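Local coordinates for protein transcriptional regulator ComR (Streptococcus vestibularis F0396, PDB 6HU8) that regulates competence as a member of the RNPP family, probably binding DNA through a helix-turn-helix domain and a signaling peptide through a tetratricopeptide domain, at residues L25-A30 and L52-K57; V34-R39 and E146-Q151; L46-K51 and P116-L121; L123-N128 and L163-Y168. All blocks are in the same frame, centred on the assembly; numbering follows the deposited sequence.

Contact 1: residues L25-A30 and L52-K57; sequences LCLDGA and LSYIAK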
# COMPACT_ATOMS: atom_id res chain seq x y z
N LEU A 25 26.52 7.89 7.19
CA LEU A 25 25.65 7.05 8.01
C LEU A 25 24.64 6.31 7.12
O LEU A 25 24.44 5.09 7.26
CB LEU A 25 24.94 7.88 9.09
CG LEU A 25 24.31 7.06 10.23
CD1 LEU A 25 24.31 7.85 11.54
CD2 LEU A 25 22.91 6.61 9.89
N CYS A 26 24.05 7.02 6.16
CA CYS A 26 22.95 6.44 5.40
C CYS A 26 23.37 5.47 4.29
O CYS A 26 22.53 4.76 3.73
CB CYS A 26 22.07 7.54 4.80
SG CYS A 26 21.17 8.48 6.07
N LEU A 27 24.67 5.43 4.00
CA LEU A 27 25.21 4.55 2.94
C LEU A 27 24.39 4.66 1.67
O LEU A 27 24.21 5.77 1.17
CB LEU A 27 25.28 3.09 3.43
CG LEU A 27 26.22 2.92 4.64
CD1 LEU A 27 26.16 1.49 5.20
CD2 LEU A 27 27.66 3.31 4.32
N ASP A 28 23.88 3.54 1.15
CA ASP A 28 23.19 3.56 -0.15
C ASP A 28 21.73 3.97 -0.04
O ASP A 28 21.01 3.91 -1.03
CB ASP A 28 23.27 2.20 -0.85
CG ASP A 28 22.58 1.07 -0.06
OD1 ASP A 28 21.89 1.33 0.97
OD2 ASP A 28 22.72 -0.10 -0.46
N GLY A 29 21.28 4.37 1.14
CA GLY A 29 19.90 4.79 1.35
C GLY A 29 18.82 3.70 1.40
O GLY A 29 17.63 4.00 1.57
N ALA A 30 19.21 2.44 1.26
CA ALA A 30 18.20 1.39 1.21
C ALA A 30 17.46 1.24 2.54
O ALA A 30 16.31 0.78 2.54
CB ALA A 30 18.82 0.05 0.81
N LEU A 52 15.70 2.72 13.56
CA LEU A 52 16.57 2.89 14.73
C LEU A 52 17.59 1.75 14.82
O LEU A 52 18.75 1.97 15.18
CB LEU A 52 15.75 2.95 16.02
CG LEU A 52 16.56 3.35 17.25
CD1 LEU A 52 17.16 4.74 17.14
CD2 LEU A 52 15.72 3.27 18.53
N SER A 53 17.17 0.53 14.49
CA SER A 53 18.06 -0.63 14.47
C SER A 53 19.24 -0.41 13.51
O SER A 53 20.38 -0.76 13.80
CB SER A 53 17.28 -1.88 14.08
OG SER A 53 18.13 -3.00 14.01
N TYR A 54 18.95 0.19 12.35
CA TYR A 54 19.99 0.46 11.37
C TYR A 54 20.96 1.53 11.90
O TYR A 54 22.19 1.37 11.83
CB TYR A 54 19.36 0.90 10.03
CG TYR A 54 20.39 1.44 9.03
CD1 TYR A 54 21.14 0.57 8.25
CD2 TYR A 54 20.61 2.80 8.90
CE1 TYR A 54 22.09 1.05 7.35
CE2 TYR A 54 21.58 3.31 7.99
CZ TYR A 54 22.30 2.41 7.24
OH TYR A 54 23.23 2.84 6.35
N ILE A 55 20.39 2.61 12.43
CA ILE A 55 21.16 3.74 12.93
C ILE A 55 22.09 3.29 14.04
O ILE A 55 23.27 3.67 14.08
CB ILE A 55 20.24 4.88 13.44
CG1 ILE A 55 19.55 5.58 12.25
CG2 ILE A 55 21.02 5.90 14.27
CD1 ILE A 55 18.47 6.58 12.65
N ALA A 56 21.57 2.45 14.93
CA ALA A 56 22.39 1.95 16.03
C ALA A 56 23.51 1.06 15.51
O ALA A 56 24.63 1.14 15.99
CB ALA A 56 21.52 1.21 17.06
N LYS A 57 23.22 0.23 14.51
CA LYS A 57 24.28 -0.58 13.92
C LYS A 57 25.39 0.30 13.31
O LYS A 57 26.57 0.02 13.48
CB LYS A 57 23.72 -1.53 12.86
CG LYS A 57 24.73 -2.57 12.40
CD LYS A 57 24.26 -3.33 11.19
CE LYS A 57 25.30 -4.36 10.75
NZ LYS A 57 24.67 -5.51 10.02

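Contact 2: residues V34-R39 and E146-Q151; sequences VRQLIR and EDLFEQ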
# COMPACT_ATOMS: atom_id res chain seq x y z
N VAL A 34 18.91 10.23 3.68
CA VAL A 34 19.38 11.43 4.32
C VAL A 34 18.20 12.26 4.86
O VAL A 34 18.27 12.77 5.97
CB VAL A 34 20.25 12.27 3.34
CG1 VAL A 34 20.45 13.67 3.85
CG2 VAL A 34 21.60 11.54 3.15
N ARG A 35 17.13 12.38 4.08
CA ARG A 35 16.03 13.25 4.52
C ARG A 35 15.26 12.60 5.68
O ARG A 35 14.78 13.30 6.57
CB ARG A 35 15.09 13.57 3.37
CG ARG A 35 15.69 14.51 2.33
CD ARG A 35 14.68 14.87 1.25
NE ARG A 35 14.38 13.73 0.40
CZ ARG A 35 13.53 13.74 -0.62
NH1 ARG A 35 12.88 14.86 -0.95
NH2 ARG A 35 13.33 12.64 -1.32
N GLN A 36 15.17 11.27 5.66
CA GLN A 36 14.61 10.52 6.79
C GLN A 36 15.43 10.78 8.06
O GLN A 36 14.87 11.07 9.11
CB GLN A 36 14.59 9.02 6.48
CG GLN A 36 13.43 8.57 5.58
CD GLN A 36 13.63 7.19 5.03
OE1 GLN A 36 14.62 6.54 5.34
NE2 GLN A 36 12.69 6.73 4.21
N LEU A 37 16.75 10.69 7.95
CA LEU A 37 17.63 10.99 9.10
C LEU A 37 17.46 12.43 9.58
O LEU A 37 17.31 12.67 10.76
CB LEU A 37 19.10 10.71 8.75
CG LEU A 37 20.13 11.03 9.86
CD1 LEU A 37 19.81 10.29 11.16
CD2 LEU A 37 21.54 10.68 9.41
N ILE A 38 17.50 13.40 8.66
CA ILE A 38 17.29 14.79 9.06
C ILE A 38 15.98 15.05 9.85
O ILE A 38 15.99 15.81 10.82
CB ILE A 38 17.32 15.72 7.83
CG1 ILE A 38 18.76 15.79 7.30
CG2 ILE A 38 16.90 17.13 8.19
CD1 ILE A 38 18.88 16.48 5.94
N ARG A 39 14.87 14.44 9.44
CA ARG A 39 13.60 14.65 10.13
C ARG A 39 13.66 14.05 11.54
O ARG A 39 13.07 14.60 12.48
CB ARG A 39 12.44 14.02 9.33
CG ARG A 39 12.03 14.84 8.10
CD ARG A 39 10.75 14.33 7.45
NE ARG A 39 10.88 12.99 6.89
CZ ARG A 39 11.26 12.75 5.64
NH1 ARG A 39 11.57 13.76 4.83
NH2 ARG A 39 11.36 11.50 5.21
N GLU A 146 8.19 9.56 -1.16
CA GLU A 146 9.25 9.43 -2.17
C GLU A 146 10.39 8.54 -1.68
O GLU A 146 10.81 7.63 -2.38
CB GLU A 146 9.79 10.80 -2.59
CG GLU A 146 10.76 10.69 -3.76
CD GLU A 146 11.24 12.04 -4.29
OE1 GLU A 146 11.98 12.73 -3.56
OE2 GLU A 146 10.88 12.41 -5.43
N ASP A 147 10.88 8.78 -0.46
CA ASP A 147 12.03 8.00 -0.00
C ASP A 147 11.62 6.58 0.40
O ASP A 147 12.35 5.62 0.12
CB ASP A 147 12.76 8.72 1.14
CG ASP A 147 13.64 9.86 0.63
OD1 ASP A 147 13.76 10.00 -0.61
OD2 ASP A 147 14.23 10.60 1.45
N LEU A 148 10.46 6.42 1.02
CA LEU A 148 9.98 5.07 1.34
C LEU A 148 9.74 4.24 0.06
O LEU A 148 10.04 3.05 0.04
CB LEU A 148 8.70 5.13 2.20
CG LEU A 148 9.01 5.64 3.61
CD1 LEU A 148 7.74 5.99 4.39
CD2 LEU A 148 9.82 4.61 4.39
N PHE A 149 9.25 4.87 -1.01
CA PHE A 149 9.08 4.14 -2.27
C PHE A 149 10.42 3.76 -2.90
O PHE A 149 10.54 2.66 -3.43
CB PHE A 149 8.26 4.95 -3.28
CG PHE A 149 7.97 4.20 -4.56
CD1 PHE A 149 7.38 2.93 -4.52
CD2 PHE A 149 8.29 4.75 -5.80
CE1 PHE A 149 7.12 2.22 -5.69
CE2 PHE A 149 8.03 4.06 -6.98
CZ PHE A 149 7.45 2.79 -6.93
N GLU A 150 11.42 4.66 -2.84
CA GLU A 150 12.78 4.31 -3.29
C GLU A 150 13.28 3.06 -2.57
O GLU A 150 13.98 2.24 -3.14
CB GLU A 150 13.78 5.44 -3.05
CG GLU A 150 13.88 6.46 -4.13
CD GLU A 150 14.23 5.86 -5.48
OE1 GLU A 150 15.17 5.04 -5.58
OE2 GLU A 150 13.53 6.21 -6.45
N GLN A 151 12.95 2.95 -1.29
CA GLN A 151 13.41 1.83 -0.50
C GLN A 151 12.62 0.57 -0.90
O GLN A 151 13.18 -0.53 -0.94
CB GLN A 151 13.28 2.15 1.00
CG GLN A 151 14.41 3.10 1.43
CD GLN A 151 14.20 3.74 2.79
OE1 GLN A 151 13.11 3.76 3.34
NE2 GLN A 151 15.28 4.30 3.33
O HOH W 1 11.96 12.04 2.42

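Contact 3: residues L46-K51 and P116-L121; sequences LPSLDK and PEEELL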
# COMPACT_ATOMS: atom_id res chain seq x y z
N LEU A 46 9.61 10.24 14.54
CA LEU A 46 10.11 9.23 15.44
C LEU A 46 10.72 8.12 14.61
O LEU A 46 10.13 7.71 13.61
CB LEU A 46 8.95 8.68 16.30
CG LEU A 46 9.28 7.72 17.44
CD1 LEU A 46 10.04 8.44 18.53
CD2 LEU A 46 7.99 7.08 18.02
N PRO A 47 11.88 7.59 15.03
CA PRO A 47 12.36 6.43 14.28
C PRO A 47 11.54 5.17 14.55
O PRO A 47 11.14 4.90 15.70
CB PRO A 47 13.79 6.24 14.78
CG PRO A 47 13.81 6.88 16.12
CD PRO A 47 12.78 7.97 16.13
N SER A 48 11.28 4.42 13.48
CA SER A 48 10.70 3.09 13.60
C SER A 48 11.79 2.18 14.13
O SER A 48 12.97 2.57 14.17
CB SER A 48 10.16 2.58 12.25
OG SER A 48 11.19 2.47 11.28
N LEU A 49 11.40 0.98 14.53
CA LEU A 49 12.35 0.01 15.04
C LEU A 49 13.37 -0.36 13.97
O LEU A 49 14.56 -0.48 14.26
CB LEU A 49 11.63 -1.24 15.53
CG LEU A 49 12.52 -2.35 16.10
CD1 LEU A 49 13.47 -1.78 17.12
CD2 LEU A 49 11.68 -3.47 16.71
N ASP A 50 12.91 -0.54 12.74
CA ASP A 50 13.80 -0.86 11.63
C ASP A 50 14.83 0.23 11.41
O ASP A 50 16.01 -0.05 11.28
CB ASP A 50 13.02 -1.07 10.33
CG ASP A 50 12.16 -2.32 10.35
OD1 ASP A 50 12.50 -3.28 11.08
OD2 ASP A 50 11.13 -2.33 9.63
N LYS A 51 14.38 1.48 11.36
CA LYS A 51 15.32 2.55 11.12
C LYS A 51 16.23 2.81 12.35
O LYS A 51 17.43 3.07 12.19
CB LYS A 51 14.57 3.81 10.68
CG LYS A 51 13.77 3.55 9.39
CD LYS A 51 13.59 4.76 8.50
CE LYS A 51 12.73 4.41 7.26
NZ LYS A 51 13.24 3.26 6.47
N PRO A 116 5.94 6.08 14.26
CA PRO A 116 7.03 6.47 13.35
C PRO A 116 6.48 6.93 12.00
O PRO A 116 5.30 6.77 11.70
CB PRO A 116 7.84 5.19 13.19
CG PRO A 116 6.84 4.10 13.35
CD PRO A 116 5.85 4.61 14.39
N GLU A 117 7.37 7.47 11.19
CA GLU A 117 7.02 8.06 9.91
C GLU A 117 6.27 7.10 8.99
O GLU A 117 5.31 7.49 8.33
CB GLU A 117 8.29 8.53 9.23
CG GLU A 117 8.12 9.58 8.18
CD GLU A 117 9.48 10.12 7.75
OE1 GLU A 117 9.99 11.08 8.40
OE2 GLU A 117 10.04 9.56 6.79
N GLU A 118 6.71 5.84 8.95
CA GLU A 118 6.11 4.88 8.02
C GLU A 118 4.67 4.52 8.38
O GLU A 118 3.86 4.27 7.50
CB GLU A 118 6.93 3.60 7.98
CG GLU A 118 8.39 3.81 7.70
CD GLU A 118 9.23 3.92 8.97
OE1 GLU A 118 9.03 4.88 9.76
OE2 GLU A 118 10.09 3.02 9.16
N GLU A 119 4.37 4.45 9.67
CA GLU A 119 3.01 4.19 10.10
C GLU A 119 2.13 5.38 9.77
O GLU A 119 1.00 5.22 9.28
CB GLU A 119 2.96 3.87 11.60
CG GLU A 119 3.60 2.52 11.96
CD GLU A 119 2.91 1.32 11.31
OE1 GLU A 119 1.66 1.32 11.20
OE2 GLU A 119 3.62 0.37 10.91
N LEU A 120 2.64 6.57 10.04
CA LEU A 120 1.91 7.80 9.79
C LEU A 120 1.61 7.95 8.31
O LEU A 120 0.53 8.39 7.95
CB LEU A 120 2.69 9.02 10.28
CG LEU A 120 2.69 9.19 11.80
CD1 LEU A 120 3.69 10.27 12.24
CD2 LEU A 120 1.28 9.54 12.26
N LEU A 121 2.58 7.60 7.46
CA LEU A 121 2.36 7.64 6.01
C LEU A 121 1.27 6.66 5.58
O LEU A 121 0.46 6.96 4.70
CB LEU A 121 3.64 7.33 5.23
CG LEU A 121 3.42 7.26 3.70
CD1 LEU A 121 3.14 8.66 3.15
CD2 LEU A 121 4.60 6.62 2.98
O HOH W 2 11.28 6.06 11.01

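Contact 4: residues L123-N128 and L163-Y168; sequences LDILEN and LLVIDY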
# COMPACT_ATOMS: atom_id res chain seq x y z
N LEU A 123 -1.32 5.89 7.17
CA LEU A 123 -2.60 6.52 7.45
C LEU A 123 -2.92 7.58 6.39
O LEU A 123 -4.05 7.64 5.90
CB LEU A 123 -2.61 7.13 8.85
CG LEU A 123 -2.47 6.10 9.98
CD1 LEU A 123 -2.49 6.76 11.36
CD2 LEU A 123 -3.56 5.04 9.87
N ASP A 124 -1.93 8.39 6.04
CA ASP A 124 -2.10 9.40 5.00
C ASP A 124 -2.49 8.78 3.65
O ASP A 124 -3.35 9.31 2.96
CB ASP A 124 -0.82 10.22 4.84
CG ASP A 124 -0.66 11.28 5.91
OD1 ASP A 124 -1.67 11.80 6.43
OD2 ASP A 124 0.50 11.62 6.23
N ILE A 125 -1.85 7.67 3.29
CA ILE A 125 -2.11 7.00 2.01
C ILE A 125 -3.54 6.50 1.91
O ILE A 125 -4.24 6.77 0.94
CB ILE A 125 -1.16 5.81 1.77
CG1 ILE A 125 0.25 6.29 1.45
CG2 ILE A 125 -1.68 4.92 0.62
CD1 ILE A 125 1.26 5.15 1.36
N LEU A 126 -3.97 5.73 2.91
CA LEU A 126 -5.34 5.25 2.97
C LEU A 126 -6.33 6.41 2.86
O LEU A 126 -7.32 6.33 2.13
CB LEU A 126 -5.59 4.49 4.27
CG LEU A 126 -4.87 3.15 4.39
CD1 LEU A 126 -4.95 2.63 5.81
CD2 LEU A 126 -5.48 2.15 3.41
N GLU A 127 -6.04 7.48 3.58
CA GLU A 127 -6.93 8.63 3.62
C GLU A 127 -6.97 9.34 2.27
O GLU A 127 -8.05 9.68 1.78
CB GLU A 127 -6.51 9.61 4.71
CG GLU A 127 -7.53 10.70 4.98
CD GLU A 127 -6.97 11.80 5.87
OE1 GLU A 127 -7.63 12.13 6.88
OE2 GLU A 127 -5.89 12.35 5.56
N ASN A 128 -5.80 9.56 1.66
CA ASN A 128 -5.72 10.25 0.38
C ASN A 128 -6.46 9.47 -0.73
O ASN A 128 -7.31 10.02 -1.41
CB ASN A 128 -4.26 10.50 -0.01
CG ASN A 128 -3.64 11.69 0.74
OD1 ASN A 128 -4.30 12.33 1.55
ND2 ASN A 128 -2.37 11.98 0.46
N LEU A 163 3.22 -2.68 0.81
CA LEU A 163 2.12 -2.87 -0.13
C LEU A 163 1.28 -1.61 -0.24
O LEU A 163 0.77 -1.29 -1.31
CB LEU A 163 1.24 -4.05 0.28
CG LEU A 163 1.87 -5.43 0.12
CD1 LEU A 163 0.86 -6.48 0.47
CD2 LEU A 163 2.39 -5.65 -1.30
N LEU A 164 1.15 -0.87 0.86
CA LEU A 164 0.36 0.35 0.83
C LEU A 164 1.12 1.49 0.14
O LEU A 164 0.52 2.30 -0.56
CB LEU A 164 -0.09 0.73 2.24
CG LEU A 164 -1.11 -0.27 2.81
CD1 LEU A 164 -1.44 0.03 4.26
CD2 LEU A 164 -2.37 -0.29 1.99
N VAL A 165 2.44 1.57 0.35
CA VAL A 165 3.24 2.52 -0.41
C VAL A 165 3.08 2.22 -1.90
O VAL A 165 2.92 3.13 -2.74
CB VAL A 165 4.74 2.45 -0.01
CG1 VAL A 165 5.58 3.28 -0.97
CG2 VAL A 165 4.94 2.89 1.45
N ILE A 166 3.12 0.94 -2.23
CA ILE A 166 2.98 0.51 -3.62
C ILE A 166 1.58 0.86 -4.14
O ILE A 166 1.41 1.18 -5.32
CB ILE A 166 3.25 -1.01 -3.76
CG1 ILE A 166 4.73 -1.30 -3.53
CG2 ILE A 166 2.82 -1.52 -5.15
CD1 ILE A 166 5.09 -2.77 -3.53
N ASP A 167 0.58 0.83 -3.27
CA ASP A 167 -0.74 1.30 -3.64
C ASP A 167 -0.70 2.80 -4.03
O ASP A 167 -1.26 3.20 -5.06
CB ASP A 167 -1.73 1.07 -2.50
CG ASP A 167 -3.14 0.84 -2.98
OD1 ASP A 167 -3.38 0.95 -4.20
OD2 ASP A 167 -4.00 0.55 -2.12
N TYR A 168 -0.01 3.61 -3.22
CA TYR A 168 0.09 5.05 -3.48
C TYR A 168 0.83 5.31 -4.80
O TYR A 168 0.50 6.26 -5.54
CB TYR A 168 0.82 5.76 -2.33
CG TYR A 168 0.44 7.22 -2.15
CD1 TYR A 168 -0.89 7.63 -2.20
CD2 TYR A 168 1.42 8.18 -1.89
CE1 TYR A 168 -1.24 8.96 -2.02
CE2 TYR A 168 1.08 9.51 -1.69
CZ TYR A 168 -0.24 9.90 -1.77
OH TYR A 168 -0.57 11.21 -1.57

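Contact 1: residues L25-A30 and L52-K57
CG of Tyr-54 stands anti to the backbone N (chi1 170°), on the side of helix 49-59 that faces Leu-25 at the end of helix 22-26. CG of Leu-25 is also anti to its backbone N (chi1 -164°). The two side chains slide past each other in opposite directions. This joins two helices of a Cro/C1-type helix-turn-helix domain, at the turn that leads from helix 22-26 toward helix 34-41. The Tyr-54 hydroxyl donates to Leu-25 O at 2.7 Å between OH and O, and it lies in the plane of that carbonyl. The same oxygen also accepts from Arg-58 NE, so two donors grip it where the helix stops. Beside this bond, CD2 of Leu-25 packs at 4.0 Å from Tyr-54 CE2. It also lies 4.2 Å from Ile-55 CG1, in a buried apolar layer that Ile-11 of helix 3-17 extends. Leu-27 has positive phi and leaves the helix within a type II' turn from Cys-26 to Gly-29. Inside that turn, Asp-28 uses OD1 to accept from Ala-30 N, an Asx turn. At the ring edge, near its plane, CD1 of Leu-27 sits 3.4 Å from Tyr-54 OH.

Contact 2: residues V34-R39 and E146-Q151
The interface between the helix-turn-helix domain and the tetratricopeptide domain is carried here by Arg-35 and Gln-36 of helix 34-41, which meet Glu-146, Asp-147 and Gln-151 of helix 139-152. Arg-35 NH2 holds two carboxylates in a salt-bridge network. Its N-H points almost straight at Glu-146 OE1, 2.6 Å away; it uses the anti lone pair of OE1, and OE1 lies close to the guanidinium plane. It also reaches Asp-147 OD1 at 2.8 Å, which it meets from above the carboxylate plane. Arg-35 NE adds a weak bond to Asp-147 OD2. The chain bends at chi3 (-70°), which places NE on this side. Helix 34-41 follows helix 22-26 in the place of the recognition helix of Cro/C1-type domains. Arg-35 and Gln-36 are held by the neighbouring domain in this peptide-free form, which is consistent with reduced access to DNA. Asp-147 OD2 further accepts from Thr-33 OG1 and, weakly, from a water bound by Arg-39 NH2. Gln-36 and Gln-151 meet tip to tip, their amide planes 55° apart. Gln-151 NE2 donates to Gln-36 OE1, and Gln-36 NE2 to Gln-151 OE1, both at 3.1 Å. Thr-33 N also binds Gln-36 OE1, while Gly-29 O accepts from Gln-151 NE2. CD2 of Leu-148 packs 3.6 Å from Gln-36 NE2.

Contact 3: residues L46-K51 and P116-L121
The Glu-118 carboxylate is the flat group here: Lys-51 CE lies above its plane, 3.5 Å from Glu-118 OE2, while Ser-48 OG sits slightly to the other side of that plane. Ser-48 OG donates to Glu-118 OE2 at 2.5 Å, a very short hydrogen bond. The Glu-118 chain bends at chi2 (94°), and this turns CD toward the serine. OE1 accepts a hydrogen bond from a water, 2.8 Å from Glu-118 OE1, that also donates to Leu-46 O and accepts from Ser-48 N. Both carboxylate oxygens are therefore engaged with the N-terminal end of helix 49-59, whose dipole would be expected to steady the negative charge. Ser-48 is the N-cap of that helix, and its OG accepts a weak capping bond from Lys-51 N. Beside it, the Pro-116 ring packs on the loop: its CB is 3.5 Å from Ser-48 N, and its CA makes a CH···O contact of 3.3 Å with Leu-46 O. Lys-51 NZ stays 4.1 Å from Glu-118 OE2, too far for a salt bridge, and binds Glu-31 O and Gln-151 OE1 instead. The contact joins the start of helix 49-59 to the start of helix 117-131. Helix 3-17 covers Leu-46, and Leu-148 of helix 139-152 touches Glu-118.

Contact 4: residues L123-N128 and L163-Y168
Ile-125 presses its CG1 on one face of the Tyr-168 ring, 4.1 Å from the ring centroid, in a CH-pi contact offset toward the CG rim. The nearest ring atom, Tyr-168 CG, is 3.7 Å from Ile-125 CG1. CG1 of Ile-125 stands anti to the carbonyl carbon (chi1 -72°), and this sends the longer branch toward helix 160-173. Its CD1 continues to the backbone there, 3.5 Å from Leu-164 O and 3.7 Å from Val-165 CA. The other branch, CG2, also lies near Leu-164 O. This carbonyl already accepts from Tyr-168 N within its helix, so the methyls meet a satisfied oxygen. At the far end of the ring, Asn-128 ND2 donates to Tyr-168 OH at 2.8 Å. The hydroxyl lies in the amide plane of Asn-128, though amide and ring are turned 38° apart. Nearer the N-terminal end of segment 163-168, CD2 of Leu-126 meets CD2 of Leu-164 at 4.2 Å.

Outer residues hold the Asn-128 amide and pack on the Tyr-168 ring and Val-165. Arg-138 NH2 binds Asn-128 OD1, so both ends of the amide are used. Tyr-145 of helix 139-152 and His-172 each make edge-to-face stacks with the Tyr-168 ring, and Phe-149 packs on Val-165. The axes of segments 123-128 and 163-168 approach to 9.6 Å, with their N-to-C directions 41° apart. Helix 139-152 comes between helices 117-131 and 160-173 in sequence. Such alternation, with every second helix running a similar way, is characteristic of the alpha-solenoid built by tetratricopeptide repeats.

Overall arrangement
From the N terminus, contact 1 closes the first loop, from the end of helix 22-26 to helix 49-59 inside the helix-turn-helix domain. Contacts 2 and 3 both open within that loop and close beyond it, in the tetratricopeptide domain, so each crosses contact 1. Contact 3, ending on helix 117-131, is nested inside the long loop of contact 2, which ends on helix 139-152. The salt bridge from Arg-39 to Glu-117 joins the two, and Gln-151 links contact 2 to Gly-29 of contact 1. Contact 4 follows contacts 1 and 3 in series but crosses contact 2. It ties helix 117-131 to helix 160-173, carrying the packing from the domain interface into the solenoid.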